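Local coordinates for CDP-glucose-4,6-dehydratase (Yersinia pseudotuberculosis, PDB 1RKX), which catalyses the NAD-dependent removal of water from CDP-D-glucose, giving the 4-keto-6-deoxy sugar nucleotide, at residues S5-K10 and Q30-T35; G22-L27 and H234-L239; M109-L114 and L166-Y171; I130-C135 and D155-S160. All blocks are in the same frame, centred on the assembly; numbering follows the deposited sequence.

Contact 1: S5-K10 and Q30-T35; sequences SFWQGK and QTMGAT
Trp7 and Met32 meet in a partly buried contact where the chain enters the Rossmann fold, just before strand 11-15, and runs beside the Schellman motif that ends helix 20-31. Gly33, the C-prime residue of that motif, takes a positive phi (83°), and its own amide returns to Gln30 O while Ala34 N reaches back to Leu29 O. Across the gap, Gly9 N gives Gly33 O an almost straight bond of 2.9 Å (174° at the hydrogen), with the donor standing well above the carbonyl plane. Gly9 lies within a type II turn from Trp7 to Lys10, closed by Lys10 N on Trp7 O. One step on, Thr35 N donates to Lys10 O at 2.8 Å, and Thr35 also pairs through its backbone with Val12, so the turn passes directly into the pairing of strands 11-15 and 35-40.

Below these bonds Trp7 and Met32 lie side by side and point the same way. Met32 is bent at its last torsion (chi3 -69°), which brings CE over the indole face, 3.7 Å from the centroid of the five-membered ring; SD stands obliquely to it. Phe6 CD2 lies over the opposite face, toward its rim, and Leu243 and Ala246 of helix 236-251 also touch the indole. At the solvent side, one water donates to Gly9 O at 2.7 Å and is hydrogen-bonded to Thr35 OG1 at 2.6 Å.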
# COMPACT_ATOMS: atom_id res chain seq x y z
N SER C 5 -32.57 -20.82 -17.27
CA SER C 5 -33.69 -20.08 -17.83
C SER C 5 -33.23 -18.75 -18.43
O SER C 5 -33.62 -18.39 -19.54
CB SER C 5 -34.74 -19.82 -16.74
OG SER C 5 -35.78 -18.99 -17.22
N PHE C 6 -32.39 -18.04 -17.68
CA PHE C 6 -31.86 -16.74 -18.11
C PHE C 6 -31.19 -16.76 -19.48
O PHE C 6 -31.39 -15.86 -20.29
CB PHE C 6 -30.84 -16.23 -17.08
CG PHE C 6 -30.09 -15.00 -17.51
CD1 PHE C 6 -30.65 -13.73 -17.38
CD2 PHE C 6 -28.82 -15.11 -18.09
CE1 PHE C 6 -29.96 -12.60 -17.80
CE2 PHE C 6 -28.12 -13.98 -18.51
CZ PHE C 6 -28.70 -12.72 -18.37
N TRP C 7 -30.38 -17.78 -19.73
CA TRP C 7 -29.65 -17.89 -20.98
C TRP C 7 -30.47 -18.23 -22.21
O TRP C 7 -30.04 -17.98 -23.34
CB TRP C 7 -28.50 -18.88 -20.82
CG TRP C 7 -27.52 -18.39 -19.82
CD1 TRP C 7 -27.47 -18.70 -18.48
CD2 TRP C 7 -26.53 -17.38 -20.03
NE1 TRP C 7 -26.51 -17.93 -17.86
CE2 TRP C 7 -25.92 -17.11 -18.79
CE3 TRP C 7 -26.11 -16.66 -21.16
CZ2 TRP C 7 -24.90 -16.16 -18.64
CZ3 TRP C 7 -25.10 -15.71 -21.01
CH2 TRP C 7 -24.51 -15.47 -19.76
N GLN C 8 -31.66 -18.78 -22.00
CA GLN C 8 -32.52 -19.15 -23.11
C GLN C 8 -32.79 -17.95 -24.03
O GLN C 8 -33.36 -16.95 -23.61
CB GLN C 8 -33.85 -19.70 -22.59
CG GLN C 8 -34.73 -20.32 -23.66
CD GLN C 8 -34.08 -21.53 -24.32
OE1 GLN C 8 -33.65 -22.47 -23.65
NE2 GLN C 8 -34.00 -21.50 -25.65
N GLY C 9 -32.38 -18.08 -25.29
CA GLY C 9 -32.61 -17.01 -26.25
C GLY C 9 -31.70 -15.80 -26.21
O GLY C 9 -31.86 -14.89 -27.03
N LYS C 10 -30.76 -15.75 -25.27
CA LYS C 10 -29.85 -14.61 -25.18
C LYS C 10 -28.86 -14.63 -26.34
O LYS C 10 -28.34 -15.69 -26.70
CB LYS C 10 -29.07 -14.62 -23.86
CG LYS C 10 -29.90 -14.31 -22.62
CD LYS C 10 -30.41 -12.88 -22.63
CE LYS C 10 -31.13 -12.53 -21.34
NZ LYS C 10 -32.32 -13.40 -21.10
N GLN C 30 -24.59 -23.04 -25.42
CA GLN C 30 -25.47 -23.74 -26.35
C GLN C 30 -26.45 -24.65 -25.60
O GLN C 30 -27.66 -24.63 -25.87
CB GLN C 30 -24.67 -24.58 -27.34
CG GLN C 30 -23.80 -23.76 -28.29
CD GLN C 30 -22.90 -24.61 -29.16
OE1 GLN C 30 -21.87 -24.14 -29.66
NE2 GLN C 30 -23.28 -25.87 -29.36
N THR C 31 -25.95 -25.43 -24.65
CA THR C 31 -26.81 -26.33 -23.89
C THR C 31 -27.88 -25.59 -23.11
O THR C 31 -28.94 -26.16 -22.82
CB THR C 31 -26.01 -27.21 -22.91
OG1 THR C 31 -25.48 -26.41 -21.85
CG2 THR C 31 -24.87 -27.90 -23.62
N MET C 32 -27.63 -24.33 -22.76
CA MET C 32 -28.61 -23.56 -22.00
C MET C 32 -29.57 -22.79 -22.90
O MET C 32 -30.35 -21.97 -22.43
CB MET C 32 -27.91 -22.61 -21.03
CG MET C 32 -27.12 -23.35 -19.95
SD MET C 32 -26.59 -22.31 -18.58
CE MET C 32 -25.35 -21.28 -19.41
N GLY C 33 -29.51 -23.05 -24.20
CA GLY C 33 -30.41 -22.41 -25.15
C GLY C 33 -30.06 -21.02 -25.65
O GLY C 33 -30.90 -20.35 -26.24
N ALA C 34 -28.82 -20.58 -25.44
CA ALA C 34 -28.44 -19.26 -25.91
C ALA C 34 -28.17 -19.27 -27.41
O ALA C 34 -27.89 -20.32 -27.99
CB ALA C 34 -27.19 -18.77 -25.16
N THR C 35 -28.28 -18.10 -28.03
CA THR C 35 -28.00 -17.95 -29.45
C THR C 35 -26.57 -17.42 -29.46
O THR C 35 -26.32 -16.26 -29.15
CB THR C 35 -28.94 -16.92 -30.09
OG1 THR C 35 -30.29 -17.40 -29.99
CG2 THR C 35 -28.60 -16.71 -31.56
O HOH W 1 -32.20 -15.73 -29.55

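Contact 2: G22-L27 and H234-L239; sequences GGWLSL and HVLEPL
Trp24 makes a CH-pi contact with Val235: methyl CG1 sits over the indole, 3.8 Å from the centroid of the five-membered ring and only 13° off its normal. The nearest ring atom is CD1, and the two side chains cross at about a right angle. Val235 holds CG1 between its backbone N and carbonyl carbon (chi1 60°), the torsion that delivers this methyl to the ring while CG2 stays farther back.

The remaining apolar touches come from two leucines. Leu236 brings CD2 to 3.9 Å from Trp24 CE3, obliquely to the benzo ring. Leu239 pushes CD2 against the helix itself, 3.7 Å from Trp24 CB and 3.5 Å from Leu25 N, with Leu25 CB also close by. The methyl thus sits where the Trp24 side chain leaves the helix, beside the amide of the next residue. Helix 20-31 is the first helix of the Rossmann fold, following strand 11-15 and the dinucleotide-binding loop, and the contact sets the start of helix 236-251 against it. Leu25 also touches Met87 and Val235 touches Val196, both NAD-binding residues, so the packing borders residues of the cofactor site, with the Val235 side chain about 7 Å from NAD.

Polar groups are satisfied within each segment or beyond it. Trp24 NE1 donates to Gly199 O. His234 ND1 accepts Leu236 N almost in the ring plane at 3.1 Å, capping the turn into the helix, while its NE2 pairs with Glu349. In the facing helix, Gly22 O is gripped from opposite faces of its plane by Ser26 N and by Ser26 OG, the latter at 2.8 Å.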
# COMPACT_ATOMS: atom_id res chain seq x y z
N GLY C 22 -12.83 -21.19 -24.54
CA GLY C 22 -13.91 -20.70 -25.38
C GLY C 22 -14.83 -21.79 -25.86
O GLY C 22 -16.04 -21.58 -25.96
N GLY C 23 -14.27 -22.96 -26.16
CA GLY C 23 -15.06 -24.08 -26.62
C GLY C 23 -15.97 -24.58 -25.51
O GLY C 23 -17.17 -24.79 -25.72
N TRP C 24 -15.42 -24.77 -24.32
CA TRP C 24 -16.26 -25.24 -23.21
C TRP C 24 -17.35 -24.22 -22.91
O TRP C 24 -18.50 -24.59 -22.67
CB TRP C 24 -15.42 -25.50 -21.95
CG TRP C 24 -14.73 -26.84 -21.96
CD1 TRP C 24 -13.42 -27.08 -22.23
CD2 TRP C 24 -15.33 -28.11 -21.69
NE1 TRP C 24 -13.16 -28.44 -22.14
CE2 TRP C 24 -14.32 -29.09 -21.81
CE3 TRP C 24 -16.63 -28.51 -21.35
CZ2 TRP C 24 -14.57 -30.45 -21.61
CZ3 TRP C 24 -16.88 -29.88 -21.15
CH2 TRP C 24 -15.85 -30.83 -21.28
N LEU C 25 -17.01 -22.93 -22.94
CA LEU C 25 -18.01 -21.90 -22.67
C LEU C 25 -19.10 -21.89 -23.74
O LEU C 25 -20.30 -21.79 -23.42
CB LEU C 25 -17.38 -20.51 -22.59
CG LEU C 25 -18.38 -19.38 -22.27
CD1 LEU C 25 -18.99 -19.62 -20.89
CD2 LEU C 25 -17.69 -18.03 -22.31
N SER C 26 -18.70 -21.98 -25.00
CA SER C 26 -19.65 -21.99 -26.11
C SER C 26 -20.60 -23.18 -26.00
O SER C 26 -21.81 -23.04 -26.18
CB SER C 26 -18.92 -22.01 -27.45
OG SER C 26 -18.21 -20.80 -27.63
N LEU C 27 -20.04 -24.36 -25.70
CA LEU C 27 -20.85 -25.56 -25.54
C LEU C 27 -21.84 -25.38 -24.39
O LEU C 27 -23.01 -25.77 -24.49
CB LEU C 27 -19.97 -26.78 -25.25
CG LEU C 27 -19.17 -27.37 -26.41
CD1 LEU C 27 -18.22 -28.45 -25.88
CD2 LEU C 27 -20.14 -27.95 -27.44
N HIS C 234 -10.58 -27.08 -12.61
CA HIS C 234 -11.23 -27.58 -13.81
C HIS C 234 -11.75 -26.36 -14.57
O HIS C 234 -12.22 -25.39 -13.96
CB HIS C 234 -12.37 -28.53 -13.45
CG HIS C 234 -12.94 -29.27 -14.61
ND1 HIS C 234 -13.81 -28.69 -15.52
CD2 HIS C 234 -12.76 -30.54 -15.04
CE1 HIS C 234 -14.14 -29.57 -16.44
NE2 HIS C 234 -13.51 -30.70 -16.18
N VAL C 235 -11.66 -26.42 -15.89
CA VAL C 235 -12.09 -25.32 -16.74
C VAL C 235 -13.51 -24.82 -16.45
O VAL C 235 -13.80 -23.64 -16.59
CB VAL C 235 -11.96 -25.70 -18.24
CG1 VAL C 235 -12.81 -26.93 -18.56
CG2 VAL C 235 -12.35 -24.52 -19.12
N LEU C 236 -14.40 -25.71 -16.03
CA LEU C 236 -15.77 -25.29 -15.74
C LEU C 236 -15.90 -24.42 -14.48
O LEU C 236 -16.88 -23.70 -14.33
CB LEU C 236 -16.68 -26.52 -15.62
CG LEU C 236 -16.78 -27.38 -16.89
CD1 LEU C 236 -17.69 -28.58 -16.62
CD2 LEU C 236 -17.31 -26.55 -18.06
N GLU C 237 -14.91 -24.48 -13.59
CA GLU C 237 -14.96 -23.68 -12.36
C GLU C 237 -14.94 -22.17 -12.66
O GLU C 237 -15.87 -21.46 -12.29
CB GLU C 237 -13.80 -24.07 -11.44
CG GLU C 237 -13.79 -25.56 -11.07
CD GLU C 237 -14.60 -25.90 -9.82
OE1 GLU C 237 -15.71 -25.36 -9.63
OE2 GLU C 237 -14.11 -26.73 -9.01
N PRO C 238 -13.89 -21.67 -13.32
CA PRO C 238 -13.92 -20.23 -13.59
C PRO C 238 -15.06 -19.86 -14.55
O PRO C 238 -15.67 -18.80 -14.41
CB PRO C 238 -12.54 -19.94 -14.19
CG PRO C 238 -12.15 -21.26 -14.80
CD PRO C 238 -12.60 -22.25 -13.75
N LEU C 239 -15.35 -20.74 -15.51
CA LEU C 239 -16.42 -20.47 -16.46
C LEU C 239 -17.75 -20.28 -15.74
O LEU C 239 -18.56 -19.43 -16.12
CB LEU C 239 -16.52 -21.59 -17.50
CG LEU C 239 -15.70 -21.38 -18.78
CD1 LEU C 239 -14.25 -21.07 -18.44
CD2 LEU C 239 -15.80 -22.61 -19.67

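Contact 3: M109-L114 and L166-Y171; sequences MGTVYL and LVTSSY
Val112 and Val167 form the closest apolar touch between segments 109-114 and 166-171, on helices 100-121 and 156-175, with Val112 CG2 3.6 Å from Val167 CG1. The side chains cross at about a right angle. Val167 CG1 is anti to its backbone N (chi1 166°); Val167 CG2 is farther, 4.0 Å from Val112 CG2. Around this pair the two helical segments run nearly parallel, and their axes approach to 9.9 Å with a crossing angle of -23°. Val108 and Leu115 of helix 100-121 extend the same patch on Val167.

Mixed contacts bracket the valines. The other methyl of Val112, CG1, faces the phenol oxygen of Tyr171 at 3.7 Å, and the tyrosine crosses the valine at about a right angle, reaching over with its far end. On the side nearer the sheet, Thr111 turns its methyl CG2 toward Thr168 OG1, 4.0 Å away.

The polar ends of these residues find partners outside the two segments. Tyr171 OH pairs with Glu116, one turn farther along the opposing helix; Thr111 OG1 bonds to Asn107 O; and Thr168 OG1 has both Ala164 O and Asn129 ND2. Both helices belong to one flank of the Rossmann sheet and also take part in the subunit interface: Met109 packs on Met109 of the second subunit, and Ser170 OG bonds to Tyr154 O of that subunit.

Between the segments themselves the fit thus rests on methyl packing, while hydroxyls bonded within their own helix, to the sheet or across to Glu116 keep polar groups satisfied in a buried interface.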
# COMPACT_ATOMS: atom_id res chain seq x y z
N MET C 109 -4.48 -4.23 -28.35
CA MET C 109 -5.31 -3.62 -29.39
C MET C 109 -6.57 -4.45 -29.68
O MET C 109 -7.62 -3.88 -29.99
CB MET C 109 -4.52 -3.38 -30.67
CG MET C 109 -3.41 -2.32 -30.51
SD MET C 109 -3.94 -0.76 -29.72
CE MET C 109 -5.16 -0.17 -30.89
N GLY C 110 -6.45 -5.77 -29.58
CA GLY C 110 -7.61 -6.63 -29.82
C GLY C 110 -8.71 -6.26 -28.85
O GLY C 110 -9.88 -6.16 -29.23
N THR C 111 -8.34 -6.04 -27.59
CA THR C 111 -9.29 -5.66 -26.56
C THR C 111 -9.84 -4.27 -26.87
O THR C 111 -11.03 -4.01 -26.73
CB THR C 111 -8.63 -5.69 -25.17
OG1 THR C 111 -8.19 -7.03 -24.88
CG2 THR C 111 -9.60 -5.24 -24.09
N VAL C 112 -8.96 -3.36 -27.30
CA VAL C 112 -9.39 -2.01 -27.65
C VAL C 112 -10.42 -2.06 -28.78
O VAL C 112 -11.47 -1.42 -28.70
CB VAL C 112 -8.19 -1.13 -28.09
CG1 VAL C 112 -8.70 0.17 -28.73
CG2 VAL C 112 -7.31 -0.81 -26.88
N TYR C 113 -10.13 -2.83 -29.83
CA TYR C 113 -11.05 -2.95 -30.97
C TYR C 113 -12.40 -3.55 -30.56
O TYR C 113 -13.45 -3.14 -31.07
CB TYR C 113 -10.42 -3.82 -32.07
CG TYR C 113 -9.17 -3.23 -32.70
CD1 TYR C 113 -8.19 -4.06 -33.24
CD2 TYR C 113 -8.95 -1.85 -32.74
CE1 TYR C 113 -7.03 -3.55 -33.81
CE2 TYR C 113 -7.79 -1.32 -33.31
CZ TYR C 113 -6.83 -2.18 -33.84
OH TYR C 113 -5.68 -1.68 -34.39
N LEU C 114 -12.38 -4.52 -29.66
CA LEU C 114 -13.61 -5.15 -29.20
C LEU C 114 -14.48 -4.13 -28.45
O LEU C 114 -15.68 -4.00 -28.73
CB LEU C 114 -13.31 -6.32 -28.27
CG LEU C 114 -14.58 -6.97 -27.72
CD1 LEU C 114 -14.82 -8.29 -28.42
CD2 LEU C 114 -14.46 -7.18 -26.22
N LEU C 166 -5.97 -2.29 -17.82
CA LEU C 166 -5.99 -0.83 -17.85
C LEU C 166 -6.94 -0.33 -18.94
O LEU C 166 -7.76 0.55 -18.70
CB LEU C 166 -4.57 -0.28 -18.10
CG LEU C 166 -3.80 0.17 -16.85
CD1 LEU C 166 -3.54 -1.02 -15.93
CD2 LEU C 166 -2.49 0.83 -17.27
N VAL C 167 -6.82 -0.90 -20.14
CA VAL C 167 -7.68 -0.51 -21.27
C VAL C 167 -9.16 -0.63 -20.90
O VAL C 167 -9.95 0.28 -21.15
CB VAL C 167 -7.42 -1.40 -22.51
CG1 VAL C 167 -8.54 -1.21 -23.55
CG2 VAL C 167 -6.07 -1.03 -23.13
N THR C 168 -9.54 -1.76 -20.32
CA THR C 168 -10.93 -1.99 -19.95
C THR C 168 -11.37 -0.96 -18.91
O THR C 168 -12.48 -0.44 -18.99
CB THR C 168 -11.15 -3.40 -19.39
OG1 THR C 168 -10.66 -4.37 -20.32
CG2 THR C 168 -12.64 -3.66 -19.16
N SER C 169 -10.50 -0.67 -17.95
CA SER C 169 -10.82 0.32 -16.92
C SER C 169 -11.09 1.70 -17.52
O SER C 169 -12.05 2.38 -17.14
CB SER C 169 -9.67 0.41 -15.92
OG SER C 169 -9.92 1.40 -14.95
N SER C 170 -10.24 2.12 -18.46
CA SER C 170 -10.41 3.43 -19.08
C SER C 170 -11.65 3.48 -19.97
O SER C 170 -12.39 4.47 -19.93
CB SER C 170 -9.19 3.81 -19.92
OG SER C 170 -9.41 5.07 -20.55
N TYR C 171 -11.89 2.43 -20.75
CA TYR C 171 -13.06 2.41 -21.62
C TYR C 171 -14.33 2.49 -20.78
O TYR C 171 -15.27 3.21 -21.13
CB TYR C 171 -13.09 1.16 -22.49
CG TYR C 171 -12.69 1.42 -23.93
CD1 TYR C 171 -11.35 1.59 -24.28
CD2 TYR C 171 -13.65 1.56 -24.93
CE1 TYR C 171 -10.98 1.89 -25.59
CE2 TYR C 171 -13.30 1.87 -26.24
CZ TYR C 171 -11.96 2.03 -26.57
OH TYR C 171 -11.61 2.34 -27.87

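Contact 4: I130-C135 and D155-S160; sequences ITSDKC and DPYSNS. With NAD (nicotinamide-adenine-dinucleotide), chain G.
Ser132 OG is held by two partners: Tyr157 OH at 2.8 Å and Lys134 N, which donates to it at 3.0 Å in a nearly straight bond that makes an ST turn. With OG anti to its backbone N (chi1 176°), the serine points this oxygen to the tyrosine beside the nicotinamide. Together with Lys161, four residues after Tyr157, the pair matches the Ser-Tyr-Lys signature of short-chain dehydrogenases, and by analogy with that family Tyr157 is probably the catalytic tyrosine.

The nicotinamide end of NAD lies against both hydroxyls. Tyr157 OH is 3.2 Å from NAD C6N, and Ser132 OG is 3.3 Å from C5N, while the ribose O2D comes to the ring edge of the tyrosine. Lys161 NZ bonds to Thr131 O and to NAD, tying this loop after strand 126-130 to the cofactor.

Away from the cofactor, Lys134 lays CB against Ser158 OG at 3.4 Å and brings CG to the edge of the Tyr157 ring. Behind them Asp155 caps helix 156-175, and its two carboxylate oxygens fix Ser158 separately: OD2 accepts Ser158 N from above the carboxylate plane, and OD1 takes Ser158 OG on its syn side at 2.6 Å.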
# COMPACT_ATOMS: atom_id res chain seq x y z
N ILE C 130 -12.02 -11.54 -20.44
CA ILE C 130 -11.10 -12.47 -19.82
C ILE C 130 -9.67 -11.97 -20.00
O ILE C 130 -9.17 -11.84 -21.13
CB ILE C 130 -11.20 -13.88 -20.45
CG1 ILE C 130 -12.47 -14.58 -19.99
CG2 ILE C 130 -9.99 -14.73 -20.06
CD1 ILE C 130 -13.75 -13.91 -20.45
N THR C 131 -9.01 -11.67 -18.89
CA THR C 131 -7.63 -11.21 -18.96
C THR C 131 -6.75 -12.37 -18.50
O THR C 131 -6.54 -13.32 -19.27
CB THR C 131 -7.42 -9.94 -18.09
OG1 THR C 131 -7.79 -10.20 -16.73
CG2 THR C 131 -8.28 -8.80 -18.64
N SER C 132 -6.28 -12.35 -17.26
CA SER C 132 -5.44 -13.44 -16.77
C SER C 132 -5.10 -13.28 -15.31
O SER C 132 -5.17 -12.18 -14.78
CB SER C 132 -4.13 -13.50 -17.57
OG SER C 132 -3.26 -14.50 -17.05
N ASP C 133 -4.75 -14.37 -14.65
CA ASP C 133 -4.35 -14.29 -13.25
C ASP C 133 -2.98 -13.60 -13.24
O ASP C 133 -2.54 -13.07 -12.21
CB ASP C 133 -4.28 -15.69 -12.61
CG ASP C 133 -3.26 -16.60 -13.29
OD1 ASP C 133 -3.23 -16.62 -14.54
OD2 ASP C 133 -2.51 -17.30 -12.57
N LYS C 134 -2.31 -13.58 -14.39
CA LYS C 134 -0.99 -12.97 -14.52
C LYS C 134 -1.00 -11.46 -14.79
O LYS C 134 0.04 -10.87 -15.06
CB LYS C 134 -0.19 -13.66 -15.64
CG LYS C 134 -0.07 -15.17 -15.47
CD LYS C 134 0.55 -15.52 -14.13
CE LYS C 134 0.58 -17.03 -13.91
NZ LYS C 134 1.46 -17.72 -14.91
N CYS C 135 -2.16 -10.82 -14.70
CA CYS C 135 -2.22 -9.38 -14.95
C CYS C 135 -1.63 -8.57 -13.79
O CYS C 135 -1.31 -7.40 -13.95
CB CYS C 135 -3.66 -8.93 -15.19
SG CYS C 135 -4.71 -9.10 -13.75
N ASP C 155 6.80 -10.82 -18.27
CA ASP C 155 6.89 -11.19 -19.68
C ASP C 155 5.83 -10.44 -20.48
O ASP C 155 4.85 -9.94 -19.92
CB ASP C 155 6.66 -12.69 -19.83
CG ASP C 155 5.31 -13.10 -19.31
OD1 ASP C 155 5.16 -13.22 -18.07
OD2 ASP C 155 4.38 -13.28 -20.13
N PRO C 156 6.01 -10.37 -21.81
CA PRO C 156 5.06 -9.68 -22.70
C PRO C 156 3.61 -10.15 -22.56
O PRO C 156 2.69 -9.33 -22.61
CB PRO C 156 5.64 -9.93 -24.08
CG PRO C 156 7.13 -9.94 -23.81
CD PRO C 156 7.21 -10.79 -22.56
N TYR C 157 3.41 -11.45 -22.40
CA TYR C 157 2.06 -11.98 -22.25
C TYR C 157 1.40 -11.44 -20.98
O TYR C 157 0.33 -10.82 -21.03
CB TYR C 157 2.06 -13.52 -22.20
CG TYR C 157 0.82 -14.08 -21.55
CD1 TYR C 157 -0.40 -14.10 -22.23
CD2 TYR C 157 0.84 -14.54 -20.23
CE1 TYR C 157 -1.57 -14.56 -21.61
CE2 TYR C 157 -0.31 -14.99 -19.60
CZ TYR C 157 -1.51 -15.00 -20.29
OH TYR C 157 -2.65 -15.44 -19.66
N SER C 158 2.05 -11.68 -19.84
CA SER C 158 1.53 -11.22 -18.56
C SER C 158 1.30 -9.72 -18.60
O SER C 158 0.25 -9.22 -18.21
CB SER C 158 2.51 -11.56 -17.43
OG SER C 158 2.70 -12.96 -17.32
N ASN C 159 2.30 -8.99 -19.11
CA ASN C 159 2.21 -7.54 -19.18
C ASN C 159 1.09 -7.06 -20.11
O ASN C 159 0.41 -6.07 -19.81
CB ASN C 159 3.56 -6.96 -19.62
CG ASN C 159 3.64 -5.47 -19.40
OD1 ASN C 159 3.38 -4.67 -20.31
ND2 ASN C 159 4.00 -5.07 -18.18
N SER C 160 0.88 -7.76 -21.22
CA SER C 160 -0.18 -7.37 -22.15
C SER C 160 -1.53 -7.53 -21.47
O SER C 160 -2.47 -6.79 -21.77
CB SER C 160 -0.13 -8.21 -23.43
OG SER C 160 -0.58 -9.54 -23.23
PA NAD G . -6.50 -21.23 -26.44
O1A NAD G . -5.23 -21.01 -27.16
O2A NAD G . -7.04 -22.62 -26.44
O5B NAD G . -7.65 -20.25 -26.99
C5B NAD G . -7.27 -18.95 -27.50
C4B NAD G . -8.32 -18.42 -28.48
O4B NAD G . -7.76 -17.16 -28.89
C3B NAD G . -8.43 -19.26 -29.75
O3B NAD G . -9.83 -19.50 -29.98
C2B NAD G . -7.76 -18.38 -30.79
O2B NAD G . -8.23 -18.62 -32.14
C1B NAD G . -8.05 -17.00 -30.25
N9A NAD G . -7.18 -15.98 -30.81
C8A NAD G . -5.84 -15.79 -30.56
N7A NAD G . -5.32 -14.78 -31.24
C5A NAD G . -6.38 -14.28 -31.97
C6A NAD G . -6.47 -13.21 -32.89
N6A NAD G . -5.48 -12.41 -33.25
N1A NAD G . -7.69 -12.97 -33.46
C2A NAD G . -8.74 -13.78 -33.10
N3A NAD G . -8.77 -14.80 -32.26
C4A NAD G . -7.54 -15.01 -31.72
O3 NAD G . -6.32 -20.72 -24.98
PN NAD G . -7.35 -20.73 -23.70
O1N NAD G . -6.69 -21.59 -22.71
O2N NAD G . -8.66 -21.26 -24.16
O5D NAD G . -7.32 -19.22 -23.22
C5D NAD G . -8.56 -18.50 -23.28
C4D NAD G . -8.37 -17.11 -22.71
O4D NAD G . -8.07 -17.32 -21.29
C3D NAD G . -7.21 -16.25 -23.22
O3D NAD G . -7.59 -14.86 -23.10
C2D NAD G . -6.10 -16.60 -22.25
O2D NAD G . -5.09 -15.58 -22.24
C1D NAD G . -6.86 -16.67 -20.95
N1N NAD G . -6.15 -17.42 -19.93
C2N NAD G . -6.06 -18.83 -19.93
C3N NAD G . -5.39 -19.56 -18.81
C7N NAD G . -5.39 -21.03 -18.87
O7N NAD G . -4.85 -21.63 -17.92
N7N NAD G . -5.94 -21.74 -19.87
C4N NAD G . -4.67 -18.76 -17.75
C5N NAD G . -4.84 -17.29 -17.91
C6N NAD G . -5.50 -16.69 -18.88

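In the fold
From the N terminus, contact 1 closes first, bringing the approach to strand 11-15 against the far end of helix 20-31. Contact 2 starts within that same helix, so its long loop crosses the one closed by contact 1 and ends at helix 236-251, tying the first helix of the Rossmann fold to one that comes much later. Inside this loop, contact 3 joins helices 100-121 and 156-175, and contact 4 is nested in turn within contact 3, linking the end of strand 126-130 to the start of helix 156-175. Contacts 3 and 4 share that helix, their centres about 14 Å apart, and both touch the second subunit.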